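Local coordinates for delta-1-pyrroline-5-carboxylate dehydrogenase, mitochondrial (Mus musculus, PDB 4E3X), which catalyses the NAD-dependent oxidation of L-glutamate gamma-semialdehyde to glutamate, the second step of proline breakdown in mitochondria, at residues 64-69 with 95-100; 71-76 with 102-107; 126-131 with 222-227; 132-137 with 250-255; 140-145 with 242-247. All coordinates share one frame; numbering follows the deposited sequence.

Contact 1 of 5, residues 64-69 with 95-100; sequences IPCVVG and CYADKA
The thiol of Cys66 reaches toward the 95-100 backbone and settles between two side chains, Cys95 on one flank and Ala97 on the other. Its CB leaves the strand toward the opposing segment, and chi1 of -68° sets SG anti to its own carbonyl carbon, beside the backbone N. Cys66 SG thereby lies 3.9 Å from Ala97 CB and 3.8 Å from Cys95 O. The thiol of Cys95 starts in a different direction: with chi1 of 65°, SG is held between its own backbone N and carbonyl carbon. The two sulfurs, Cys66 SG and Cys95 SG, stop 4.0 Å apart, a van der Waals approach of two thiols and far from disulfide length.

Beside this apolar patch the backbones separate. Ile64 O and Cys95 N are 4.0 Å apart, and water 1 spans the interval: it donates to Ile64 O at 2.7 Å and accepts from Cys95 N at 2.9 Å. The water thus takes the place of a direct bond where the parallel pairing of strands 62-68 and 89-95 comes to an end.

Strand 62-68 runs between 89-95 and the antiparallel edge strand 71-73, while Ile64, Pro65 and Val67 meet Tyr243 of helix 239-251, and Val67 also meets Tyr246. Past Ala97 the chain turns into helix 99-118, N-capped by Asp98 OD1 on Leu101 N, and Leu101 of that helix lies against the buried Cys66.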
# COMPACT_ATOMS: atom_id res chain seq x y z
N ILE B 64 14.36 -0.91 -32.99
CA ILE B 64 13.44 -0.33 -32.02
C ILE B 64 14.16 0.75 -31.23
O ILE B 64 15.10 0.46 -30.50
CB ILE B 64 12.92 -1.43 -31.05
CG1 ILE B 64 12.11 -2.47 -31.83
CG2 ILE B 64 12.10 -0.82 -29.92
CD1 ILE B 64 11.64 -3.64 -30.98
N PRO B 65 13.73 2.02 -31.37
CA PRO B 65 14.39 3.11 -30.66
C PRO B 65 13.88 3.25 -29.23
O PRO B 65 12.86 2.66 -28.87
CB PRO B 65 13.96 4.34 -31.46
CG PRO B 65 12.54 3.99 -31.84
CD PRO B 65 12.58 2.50 -32.16
N CYS B 66 14.59 4.02 -28.42
CA CYS B 66 13.97 4.57 -27.22
C CYS B 66 12.97 5.64 -27.69
O CYS B 66 13.17 6.27 -28.74
CB CYS B 66 15.01 5.21 -26.31
SG CYS B 66 16.15 4.04 -25.56
N VAL B 67 11.89 5.83 -26.94
CA VAL B 67 10.92 6.86 -27.29
C VAL B 67 10.70 7.77 -26.09
O VAL B 67 10.26 7.33 -25.03
CB VAL B 67 9.56 6.28 -27.77
CG1 VAL B 67 8.63 7.42 -28.19
CG2 VAL B 67 9.77 5.31 -28.93
N VAL B 68 11.05 9.04 -26.28
CA VAL B 68 10.83 10.07 -25.26
C VAL B 68 9.92 11.11 -25.89
O VAL B 68 10.26 11.72 -26.90
CB VAL B 68 12.16 10.68 -24.80
CG1 VAL B 68 11.92 11.83 -23.84
CG2 VAL B 68 13.03 9.60 -24.16
N GLY B 69 8.73 11.29 -25.32
CA GLY B 69 7.71 12.09 -25.97
C GLY B 69 7.31 11.40 -27.26
O GLY B 69 6.86 10.25 -27.25
N CYS B 95 18.45 -0.25 -28.34
CA CYS B 95 19.57 0.33 -27.64
C CYS B 95 19.22 0.63 -26.19
O CYS B 95 18.06 0.80 -25.84
CB CYS B 95 20.07 1.61 -28.33
SG CYS B 95 18.89 2.98 -28.34
N TYR B 96 20.25 0.70 -25.36
CA TYR B 96 20.06 1.06 -23.98
C TYR B 96 20.12 2.58 -23.82
O TYR B 96 21.09 3.20 -24.26
CB TYR B 96 21.17 0.46 -23.12
CG TYR B 96 21.06 -1.02 -22.78
CD1 TYR B 96 19.86 -1.73 -22.89
CD2 TYR B 96 22.16 -1.70 -22.28
CE1 TYR B 96 19.79 -3.08 -22.52
CE2 TYR B 96 22.11 -3.02 -21.93
CZ TYR B 96 20.93 -3.71 -22.04
OH TYR B 96 20.91 -5.04 -21.66
N ALA B 97 19.11 3.16 -23.18
CA ALA B 97 19.13 4.58 -22.85
C ALA B 97 20.32 4.85 -21.95
O ALA B 97 20.57 4.08 -21.02
CB ALA B 97 17.84 4.97 -22.15
N ASP B 98 21.07 5.92 -22.23
CA ASP B 98 22.13 6.34 -21.31
C ASP B 98 21.53 7.15 -20.16
O ASP B 98 20.33 7.46 -20.16
CB ASP B 98 23.29 7.08 -22.01
CG ASP B 98 22.83 8.24 -22.89
OD1 ASP B 98 21.68 8.70 -22.76
OD2 ASP B 98 23.64 8.70 -23.72
N LYS B 99 22.34 7.46 -19.16
CA LYS B 99 21.83 8.21 -18.01
C LYS B 99 21.28 9.58 -18.41
O LYS B 99 20.25 10.02 -17.90
CB LYS B 99 22.87 8.30 -16.90
CG LYS B 99 23.29 6.92 -16.41
CD LYS B 99 24.21 6.94 -15.20
CE LYS B 99 23.45 7.12 -13.90
NZ LYS B 99 24.38 7.20 -12.74
N ALA B 100 21.94 10.24 -19.35
CA ALA B 100 21.44 11.51 -19.86
C ALA B 100 20.03 11.37 -20.45
O ALA B 100 19.15 12.20 -20.18
CB ALA B 100 22.38 12.08 -20.90
O HOH W 1 15.75 0.80 -27.88

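Contact 2 of 5, residues 71-76 with 102-107; sequences EEVWTS and LNRAID
Glu71 and Arg104 meet in a salt bridge in which a single carboxylate oxygen takes both end nitrogens of the guanidinium. Arg104 NH1 reaches Glu71 OE1 at 3.2 Å and Arg104 NH2 reaches the same OE1 at 3.3 Å, both from one face of the carboxylate. NH1 comes in on the syn side and NH2 from higher above the plane, and the two flat groups are turned 37° against each other. Glu71 arrives fully extended, whereas Arg104 bends at chi2 and chi3; the two side chains cross at about a right angle.

The closer-packed part lies beneath this polar end. CG2 of Val73, which points from the strand toward the helix, approaches Arg104 NH2 to 3.8 Å, neither squarely on the guanidinium face nor at its edge. Val73 is partly covered and belongs to the sheet proper, its backbone bonded to Cys66 of the neighbouring strand. Glu71 and Arg104, by contrast, are both exposed, and the facing backbones stay well apart, with CA of Glu71 10.4 Å from CA of Ala105.

Both hydrogen bonds are long and bent, at 140° from NH2 and 145° from NH1, and Glu71 OE2 stays 3.7 Å from Arg104 NH2. Such a one-oxygen grip in contact with solvent is probably a modest link between edge strand 71-73 and helix 99-118, electrostatic more than precisely directional.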
# COMPACT_ATOMS: atom_id res chain seq x y z
N GLU B 71 9.72 11.56 -29.74
CA GLU B 71 11.04 11.47 -30.36
C GLU B 71 11.62 10.07 -30.28
O GLU B 71 11.65 9.46 -29.21
CB GLU B 71 12.02 12.46 -29.71
CG GLU B 71 13.41 12.45 -30.35
CD GLU B 71 14.42 13.36 -29.65
OE1 GLU B 71 14.06 14.04 -28.66
OE2 GLU B 71 15.58 13.39 -30.11
N GLU B 72 12.09 9.55 -31.41
CA GLU B 72 12.80 8.28 -31.44
C GLU B 72 14.27 8.57 -31.25
O GLU B 72 14.87 9.34 -32.01
CB GLU B 72 12.54 7.55 -32.76
CG GLU B 72 11.08 7.23 -33.01
CD GLU B 72 10.84 6.40 -34.25
OE1 GLU B 72 11.82 6.05 -34.94
OE2 GLU B 72 9.66 6.09 -34.54
N VAL B 73 14.86 7.97 -30.22
CA VAL B 73 16.23 8.30 -29.83
C VAL B 73 17.11 7.06 -29.83
O VAL B 73 16.72 6.01 -29.33
CB VAL B 73 16.27 8.93 -28.42
CG1 VAL B 73 17.66 9.43 -28.10
CG2 VAL B 73 15.24 10.06 -28.31
N TRP B 74 18.30 7.20 -30.40
CA TRP B 74 19.28 6.12 -30.42
C TRP B 74 20.51 6.47 -29.60
O TRP B 74 20.90 7.63 -29.52
CB TRP B 74 19.69 5.78 -31.86
CG TRP B 74 18.61 5.04 -32.55
CD1 TRP B 74 17.57 5.57 -33.27
CD2 TRP B 74 18.41 3.62 -32.54
NE1 TRP B 74 16.75 4.57 -33.71
CE2 TRP B 74 17.23 3.36 -33.28
CE3 TRP B 74 19.10 2.54 -31.98
CZ2 TRP B 74 16.75 2.07 -33.48
CZ3 TRP B 74 18.61 1.26 -32.18
CH2 TRP B 74 17.45 1.04 -32.92
N THR B 75 21.09 5.47 -28.96
CA THR B 75 22.40 5.63 -28.34
C THR B 75 23.37 4.65 -28.99
O THR B 75 22.99 3.85 -29.84
CB THR B 75 22.39 5.29 -26.84
OG1 THR B 75 22.20 3.88 -26.68
CG2 THR B 75 21.31 6.07 -26.08
N SER B 76 24.63 4.71 -28.56
CA SER B 76 25.67 3.82 -29.07
C SER B 76 25.59 2.40 -28.50
O SER B 76 26.27 1.50 -28.99
CB SER B 76 27.05 4.38 -28.72
OG SER B 76 27.25 4.35 -27.31
N LEU B 102 17.80 9.00 -19.87
CA LEU B 102 16.86 8.68 -18.82
C LEU B 102 16.45 9.94 -18.05
O LEU B 102 15.28 10.13 -17.75
CB LEU B 102 17.45 7.63 -17.88
CG LEU B 102 17.62 6.23 -18.47
CD1 LEU B 102 18.36 5.34 -17.49
CD2 LEU B 102 16.28 5.60 -18.86
N ASN B 103 17.42 10.79 -17.74
CA ASN B 103 17.09 12.02 -17.04
C ASN B 103 16.26 12.98 -17.90
O ASN B 103 15.37 13.66 -17.39
CB ASN B 103 18.35 12.67 -16.48
CG ASN B 103 18.82 12.00 -15.18
OD1 ASN B 103 19.97 11.58 -15.05
ND2 ASN B 103 17.91 11.88 -14.23
N ARG B 104 16.55 13.03 -19.20
CA ARG B 104 15.73 13.80 -20.12
C ARG B 104 14.30 13.28 -20.14
O ARG B 104 13.34 14.06 -20.17
CB ARG B 104 16.31 13.72 -21.53
CG ARG B 104 15.53 14.54 -22.51
CD ARG B 104 16.46 15.19 -23.49
NE ARG B 104 16.82 14.28 -24.57
CZ ARG B 104 16.02 14.00 -25.59
NH1 ARG B 104 14.81 14.53 -25.64
NH2 ARG B 104 16.42 13.19 -26.55
N ALA B 105 14.16 11.96 -20.12
CA ALA B 105 12.84 11.34 -20.11
C ALA B 105 12.07 11.68 -18.85
O ALA B 105 10.87 11.95 -18.91
CB ALA B 105 12.97 9.83 -20.26
N ILE B 106 12.75 11.65 -17.70
CA ILE B 106 12.13 12.06 -16.44
C ILE B 106 11.64 13.51 -16.52
O ILE B 106 10.49 13.80 -16.19
CB ILE B 106 13.12 11.92 -15.25
CG1 ILE B 106 13.38 10.43 -14.96
CG2 ILE B 106 12.58 12.64 -14.01
CD1 ILE B 106 14.58 10.19 -14.05
N ASP B 107 12.51 14.41 -16.96
CA ASP B 107 12.15 15.82 -17.00
C ASP B 107 10.92 16.05 -17.88
O ASP B 107 10.01 16.79 -17.50
CB ASP B 107 13.31 16.68 -17.51
CG ASP B 107 14.52 16.64 -16.60
OD1 ASP B 107 14.42 16.12 -15.47
OD2 ASP B 107 15.58 17.15 -17.01

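Contact 3 of 5, residues 126-131 with 222-227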
# COMPACT_ATOMS: atom_id res chain seq x y z
N GLN B 126 -10.35 5.54 -21.47
CA GLN B 126 -10.68 5.36 -22.88
C GLN B 126 -9.47 4.93 -23.72
O GLN B 126 -9.62 4.14 -24.65
CB GLN B 126 -11.30 6.64 -23.45
N VAL B 127 -8.29 5.46 -23.39
CA VAL B 127 -7.08 5.05 -24.08
C VAL B 127 -6.89 3.54 -23.95
O VAL B 127 -6.64 2.84 -24.93
CB VAL B 127 -5.84 5.76 -23.49
CG1 VAL B 127 -4.55 5.19 -24.07
CG2 VAL B 127 -5.94 7.26 -23.75
N PHE B 128 -7.05 3.03 -22.74
CA PHE B 128 -6.81 1.62 -22.47
C PHE B 128 -7.90 0.73 -23.05
O PHE B 128 -7.61 -0.36 -23.54
CB PHE B 128 -6.56 1.40 -20.99
CG PHE B 128 -5.30 2.05 -20.54
CD1 PHE B 128 -5.31 3.34 -20.03
CD2 PHE B 128 -4.09 1.40 -20.70
CE1 PHE B 128 -4.13 3.96 -19.67
CE2 PHE B 128 -2.92 2.01 -20.35
CZ PHE B 128 -2.94 3.29 -19.82
N LEU B 129 -9.14 1.21 -23.06
CA LEU B 129 -10.23 0.47 -23.68
C LEU B 129 -10.06 0.40 -25.20
O LEU B 129 -10.34 -0.64 -25.82
CB LEU B 129 -11.57 1.11 -23.32
CG LEU B 129 -11.93 1.00 -21.84
CD1 LEU B 129 -13.10 1.91 -21.51
CD2 LEU B 129 -12.22 -0.45 -21.47
N LYS B 130 -9.60 1.49 -25.80
CA LYS B 130 -9.31 1.51 -27.23
C LYS B 130 -8.15 0.57 -27.56
O LYS B 130 -8.20 -0.19 -28.54
CB LYS B 130 -9.00 2.93 -27.71
N ALA B 131 -7.11 0.61 -26.74
CA ALA B 131 -5.97 -0.29 -26.92
C ALA B 131 -6.42 -1.75 -26.83
O ALA B 131 -5.99 -2.59 -27.63
CB ALA B 131 -4.89 0.01 -25.91
N ALA B 222 -1.04 0.42 -15.76
CA ALA B 222 -1.88 0.68 -14.60
C ALA B 222 -1.53 2.01 -13.89
O ALA B 222 -2.43 2.81 -13.61
CB ALA B 222 -1.87 -0.50 -13.64
N PRO B 223 -0.23 2.29 -13.65
CA PRO B 223 0.07 3.60 -13.07
C PRO B 223 -0.34 4.75 -14.00
O PRO B 223 -0.87 5.76 -13.52
CB PRO B 223 1.58 3.56 -12.83
CG PRO B 223 1.89 2.08 -12.69
CD PRO B 223 0.97 1.42 -13.68
N ALA B 224 -0.13 4.61 -15.31
CA ALA B 224 -0.53 5.66 -16.23
C ALA B 224 -2.04 5.91 -16.19
O ALA B 224 -2.50 7.06 -16.21
CB ALA B 224 -0.07 5.34 -17.65
N LEU B 225 -2.82 4.83 -16.12
CA LEU B 225 -4.27 4.94 -15.99
C LEU B 225 -4.68 5.83 -14.82
O LEU B 225 -5.64 6.60 -14.91
CB LEU B 225 -4.88 3.55 -15.83
CG LEU B 225 -6.36 3.47 -15.46
CD1 LEU B 225 -7.25 3.93 -16.62
CD2 LEU B 225 -6.67 2.03 -15.04
N MET B 226 -3.92 5.74 -13.73
CA MET B 226 -4.23 6.46 -12.50
C MET B 226 -3.63 7.87 -12.46
O MET B 226 -3.62 8.51 -11.42
CB MET B 226 -3.79 5.65 -11.29
CG MET B 226 -4.42 4.26 -11.24
SD MET B 226 -6.21 4.25 -11.34
CE MET B 226 -6.65 4.92 -9.74
N GLY B 227 -3.19 8.37 -13.61
CA GLY B 227 -2.73 9.74 -13.68
C GLY B 227 -1.25 9.94 -13.46
O GLY B 227 -0.78 11.06 -13.28
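The contact between Phe128 and the end of helix 213-225 is made by one aromatic ring set against two consecutive residues, Ala224 and Leu225. Apolar side-chain contacts come first. CB of Ala224 meets the edge of the ring, 4.1 Å from Phe128 CZ and close to its plane. Leu225 lies further along the same ring, its CB 3.9 Å from Phe128 CE1 and its CD1 4.0 Å from Phe128 CD1. With chi1 of 171°, CG of Leu225 is anti to the backbone N, and the side chain crosses that of Phe128 at a slant.

A second group of contacts is with the main chain: Phe128 CE1 comes to 3.8 Å from Leu225 CA, an oblique approach. The ring therefore touches the backbone of the last helical turn as well as its side chains.

Polar interactions gather at the helix end. Gly227, with positive phi, closes it in a Schellman motif, its N bonded to Ala224 O at 3.0 Å and Asn228 N to Pro223 O. Ala224 O also accepts from Trp116 NE1, and Leu225 O from NE of Arg124 in helix 121-136.

Helix 213-225 is the crossover between parallel strands 203-207 and 230-233 of the Rossmann-like NAD-binding sheet. Helix 121-136 packs against its C-terminal end, while Phe170 of helix 155-180 meets the Phe128 ring edge-to-face and Leu249 of helix 239-251 also touches it, so that three other helices meet this phenyl group.

Contact 4 of 5, residues 132-137 with 250-255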
# COMPACT_ATOMS: atom_id res chain seq x y z
N ALA B 132 -7.27 -2.05 -25.85
CA ALA B 132 -7.77 -3.42 -25.68
C ALA B 132 -8.55 -3.89 -26.91
O ALA B 132 -8.42 -5.03 -27.33
CB ALA B 132 -8.64 -3.51 -24.44
N ASP B 133 -9.34 -3.00 -27.49
CA ASP B 133 -10.12 -3.32 -28.67
C ASP B 133 -9.21 -3.61 -29.86
O ASP B 133 -9.45 -4.55 -30.63
CB ASP B 133 -11.08 -2.16 -28.98
CG ASP B 133 -11.99 -2.44 -30.16
OD1 ASP B 133 -13.05 -3.07 -29.95
OD2 ASP B 133 -11.67 -2.00 -31.28
N MET B 134 -8.14 -2.83 -30.00
CA MET B 134 -7.17 -3.05 -31.07
C MET B 134 -6.46 -4.39 -30.90
O MET B 134 -6.29 -5.15 -31.85
CB MET B 134 -6.15 -1.92 -31.10
CG MET B 134 -6.77 -0.56 -31.44
SD MET B 134 -5.67 0.82 -31.09
CE MET B 134 -4.41 0.54 -32.33
N LEU B 135 -6.05 -4.69 -29.67
CA LEU B 135 -5.39 -5.95 -29.35
C LEU B 135 -6.32 -7.14 -29.59
O LEU B 135 -5.86 -8.20 -30.03
CB LEU B 135 -4.92 -5.96 -27.90
CG LEU B 135 -3.71 -5.07 -27.60
CD1 LEU B 135 -3.64 -4.76 -26.10
CD2 LEU B 135 -2.43 -5.73 -28.08
N SER B 136 -7.61 -6.97 -29.30
CA SER B 136 -8.58 -8.05 -29.47
C SER B 136 -8.74 -8.39 -30.94
O SER B 136 -8.82 -9.57 -31.32
CB SER B 136 -9.93 -7.64 -28.88
OG SER B 136 -10.92 -8.61 -29.12
N GLY B 137 -8.79 -7.36 -31.78
CA GLY B 137 -9.11 -7.52 -33.18
C GLY B 137 -7.91 -7.41 -34.10
O GLY B 137 -7.18 -8.38 -34.28
N ARG B 250 0.10 4.28 -27.85
CA ARG B 250 0.20 5.60 -28.46
C ARG B 250 -0.88 5.81 -29.52
O ARG B 250 -1.51 6.87 -29.56
CB ARG B 250 1.61 5.84 -29.02
CG ARG B 250 2.74 5.69 -27.98
CD ARG B 250 2.56 6.60 -26.75
NE ARG B 250 2.23 7.95 -27.17
CZ ARG B 250 3.12 8.84 -27.61
NH1 ARG B 250 4.41 8.55 -27.63
NH2 ARG B 250 2.70 10.03 -28.02
N GLU B 251 -1.11 4.80 -30.36
CA GLU B 251 -2.13 4.91 -31.40
C GLU B 251 -3.53 5.01 -30.82
O GLU B 251 -4.42 5.62 -31.43
CB GLU B 251 -2.05 3.72 -32.36
CG GLU B 251 -0.80 3.68 -33.21
CD GLU B 251 -0.79 2.49 -34.15
OE1 GLU B 251 -1.89 2.03 -34.53
OE2 GLU B 251 0.30 2.00 -34.49
N ALA B 252 -3.72 4.44 -29.63
CA ALA B 252 -5.01 4.47 -28.94
C ALA B 252 -5.25 5.80 -28.24
O ALA B 252 -6.29 6.01 -27.62
CB ALA B 252 -5.11 3.32 -27.93
N GLY B 253 -4.26 6.69 -28.31
CA GLY B 253 -4.44 8.05 -27.81
C GLY B 253 -3.64 8.42 -26.57
O GLY B 253 -3.85 9.50 -26.02
N LEU B 254 -2.74 7.56 -26.13
CA LEU B 254 -1.90 7.95 -25.00
C LEU B 254 -1.04 9.15 -25.41
O LEU B 254 -0.31 9.07 -26.40
CB LEU B 254 -1.00 6.78 -24.57
CG LEU B 254 -0.23 7.04 -23.27
CD1 LEU B 254 -1.17 6.96 -22.08
CD2 LEU B 254 0.89 6.05 -23.12
N PRO B 255 -1.13 10.26 -24.67
CA PRO B 255 -0.38 11.46 -25.07
C PRO B 255 1.13 11.26 -24.92
O PRO B 255 1.58 10.35 -24.21
CB PRO B 255 -0.86 12.52 -24.07
CG PRO B 255 -2.19 12.03 -23.60
CD PRO B 255 -2.04 10.54 -23.55
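Glu251 OE1 is approached by two unlike groups: Arg139 NH2, which holds it in a salt bridge, and the methyl of Met134, whose CE lies 3.7 Å from this oxygen. The carboxylate is thus paired with an arginine just beyond segment 132-137, and the thioether adds only van der Waals contact. Met134 and Glu251 cross at about a right angle, and the methyl also touches the base of the glutamate, with Met134 CE 4.0 Å from Glu251 CB.

The bend of the methionine makes this possible. Its chain reaches out from the helix, then turns at chi3 of 68°, carrying CE round to Glu251 and leaving the sulfur beside the next residue, where Met134 SD is 4.1 Å from Ala252 CB. One side chain so spans Glu251, the last helical residue, and Ala252 just after it.

That end is internally tied. Gly253, at positive phi, forms a Schellman motif, and its N bonds to Arg250 O at 3.0 Å. Just beyond, Arg250 NE donates to Leu254 O at 2.9 Å, fairly straight at 157° but from above the carbonyl plane, which pins the outgoing chain against the last turn. The rest of the Arg250 guanidinium is engaged by Asp70 and Gly69 O near the end of strand 62-68.

Helix 121-136 runs past this helix terminus: Ala252 rests on Lys130 and Ala131, and Leu254 on Val127 and on Trp116 of helix 99-118. Helix 121-136 also packs on helix 155-180, through Ala132, Leu135 and Ser136.

Contact 5 of 5, residues 140-145 with 242-247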
# COMPACT_ATOMS: atom_id res chain seq x y z
N ARG B 140 -4.25 -8.44 -32.91
CA ARG B 140 -4.07 -9.68 -32.16
C ARG B 140 -2.97 -10.54 -32.75
O ARG B 140 -2.08 -11.01 -32.04
CB ARG B 140 -5.37 -10.49 -32.09
CG ARG B 140 -5.41 -11.45 -30.89
CD ARG B 140 -6.53 -12.48 -31.04
NE ARG B 140 -6.86 -13.16 -29.78
CZ ARG B 140 -7.82 -12.76 -28.96
NH1 ARG B 140 -8.07 -13.44 -27.85
NH2 ARG B 140 -8.53 -11.67 -29.24
N ALA B 141 -3.03 -10.77 -34.06
CA ALA B 141 -2.07 -11.67 -34.69
C ALA B 141 -0.65 -11.14 -34.55
O ALA B 141 0.29 -11.90 -34.29
CB ALA B 141 -2.44 -11.92 -36.16
N GLU B 142 -0.48 -9.83 -34.70
CA GLU B 142 0.82 -9.19 -34.54
C GLU B 142 1.42 -9.43 -33.15
O GLU B 142 2.57 -9.86 -33.03
CB GLU B 142 0.71 -7.69 -34.79
CG GLU B 142 2.01 -6.94 -34.53
CD GLU B 142 1.83 -5.44 -34.41
OE1 GLU B 142 0.78 -4.91 -34.81
OE2 GLU B 142 2.77 -4.78 -33.90
N VAL B 143 0.67 -9.13 -32.10
CA VAL B 143 1.24 -9.26 -30.76
C VAL B 143 1.48 -10.73 -30.39
O VAL B 143 2.44 -11.05 -29.69
CB VAL B 143 0.45 -8.50 -29.66
CG1 VAL B 143 0.40 -7.01 -29.99
CG2 VAL B 143 -0.95 -9.08 -29.47
N LEU B 144 0.60 -11.61 -30.86
CA LEU B 144 0.83 -13.04 -30.65
C LEU B 144 2.13 -13.48 -31.34
O LEU B 144 2.97 -14.14 -30.73
CB LEU B 144 -0.35 -13.86 -31.16
CG LEU B 144 -1.45 -14.20 -30.15
CD1 LEU B 144 -1.93 -12.99 -29.38
CD2 LEU B 144 -2.60 -14.88 -30.87
N ALA B 145 2.27 -13.13 -32.61
CA ALA B 145 3.42 -13.58 -33.39
C ALA B 145 4.72 -13.05 -32.81
O ALA B 145 5.72 -13.77 -32.75
CB ALA B 145 3.27 -13.14 -34.85
N SER B 242 7.02 -5.99 -26.60
CA SER B 242 6.80 -4.85 -25.71
C SER B 242 6.64 -3.56 -26.49
O SER B 242 5.77 -2.74 -26.18
CB SER B 242 7.95 -4.71 -24.71
OG SER B 242 8.00 -5.83 -23.85
N TYR B 243 7.47 -3.36 -27.51
CA TYR B 243 7.35 -2.17 -28.34
C TYR B 243 6.03 -2.18 -29.12
O TYR B 243 5.43 -1.12 -29.34
CB TYR B 243 8.54 -2.04 -29.28
CG TYR B 243 8.61 -0.71 -30.00
CD1 TYR B 243 8.68 -0.64 -31.38
CD2 TYR B 243 8.64 0.48 -29.28
CE1 TYR B 243 8.76 0.59 -32.04
CE2 TYR B 243 8.72 1.71 -29.92
CZ TYR B 243 8.78 1.76 -31.29
OH TYR B 243 8.87 3.00 -31.89
N ALA B 244 5.59 -3.35 -29.55
CA ALA B 244 4.29 -3.46 -30.23
C ALA B 244 3.16 -2.94 -29.34
O ALA B 244 2.30 -2.18 -29.78
CB ALA B 244 4.03 -4.89 -30.67
N VAL B 245 3.19 -3.34 -28.07
CA VAL B 245 2.21 -2.86 -27.11
C VAL B 245 2.33 -1.34 -26.89
O VAL B 245 1.33 -0.62 -26.84
CB VAL B 245 2.34 -3.60 -25.77
CG1 VAL B 245 1.43 -2.98 -24.71
CG2 VAL B 245 2.03 -5.09 -25.96
N TYR B 246 3.56 -0.86 -26.77
CA TYR B 246 3.79 0.58 -26.61
C TYR B 246 3.17 1.35 -27.78
O TYR B 246 2.44 2.32 -27.57
CB TYR B 246 5.28 0.90 -26.48
CG TYR B 246 5.51 2.38 -26.31
CD1 TYR B 246 5.23 3.00 -25.10
CD2 TYR B 246 5.96 3.17 -27.37
CE1 TYR B 246 5.40 4.36 -24.93
CE2 TYR B 246 6.12 4.54 -27.21
CZ TYR B 246 5.85 5.12 -25.98
OH TYR B 246 6.01 6.49 -25.81
N ARG B 247 3.44 0.92 -29.00
CA ARG B 247 2.92 1.60 -30.18
C ARG B 247 1.40 1.60 -30.20
O ARG B 247 0.77 2.60 -30.56
CB ARG B 247 3.46 0.96 -31.46
O HOH W 2 2.15 -2.35 -32.76
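Glu142 stretches toward Ala244, closing the gap atom by atom. Its CB is still 6.0 Å from Ala244 CB. CG, anti to the backbone N at chi1 of 176°, brings the distance to Ala244 CB down to 4.8 Å, and CD to 4.4 Å, the chain remaining extended. At the tip the two oxygens part company. Glu142 OE2 lies 3.5 Å from the methyl CB of Ala244, whereas OE1 is turned aside to Arg139, whose NE holds it in a salt bridge.

OE2 has stronger company than the methyl. Lys146 NZ, one turn further along the same helix, forms a salt bridge with it, and water 2 donates to Glu142 OE2 at 2.8 Å. The same water donates to Ala244 O at 3.0 Å, so that a carboxylate oxygen of one helix is tied to a main-chain carbonyl of the other through a single solvent molecule. Both of the water's hydrogens are thus used between the two helices.

The adjoining part of the interface is apolar and buried. CG1 of Val143 stands 4.3 Å from Ala244 CB, and this small residue lets the backbones come close, with the CA atoms of Val143 and Ala244 6.6 Å apart.

Helix 239-251 is also in touch with the small mixed sheet and with helix 155-180: its Tyr243 and Tyr246 meet strand 62-68, and Val245 touches Leu166. Helix 140-151 in turn packs, through Ala141, Leu144 and Ala145, on helix 45-55.

Contacts 1 and 2 form one group, their centres 4 Å apart, both joining the four-stranded mixed sheet to helix 99-118 or the turn leading into it. Their segments alternate along the chain, and both close before contact 3 opens. In contacts 3, 4 and 5, helices 121-136 and 140-151 pack on helices 213-225 and 239-251; centres of contacts 3 and 4 lie 10 Å apart, those of 4 and 5 11 Å. Segments of contacts 3 and 4 alternate too, while both of contact 5 fall between those of contact 4. Helix 239-251 bridges the groups, its tyrosines meeting strand 62-68 and Arg250 the carbonyl of Gly69. Together they join the mixed sheet, through helices, to the NAD-binding domain.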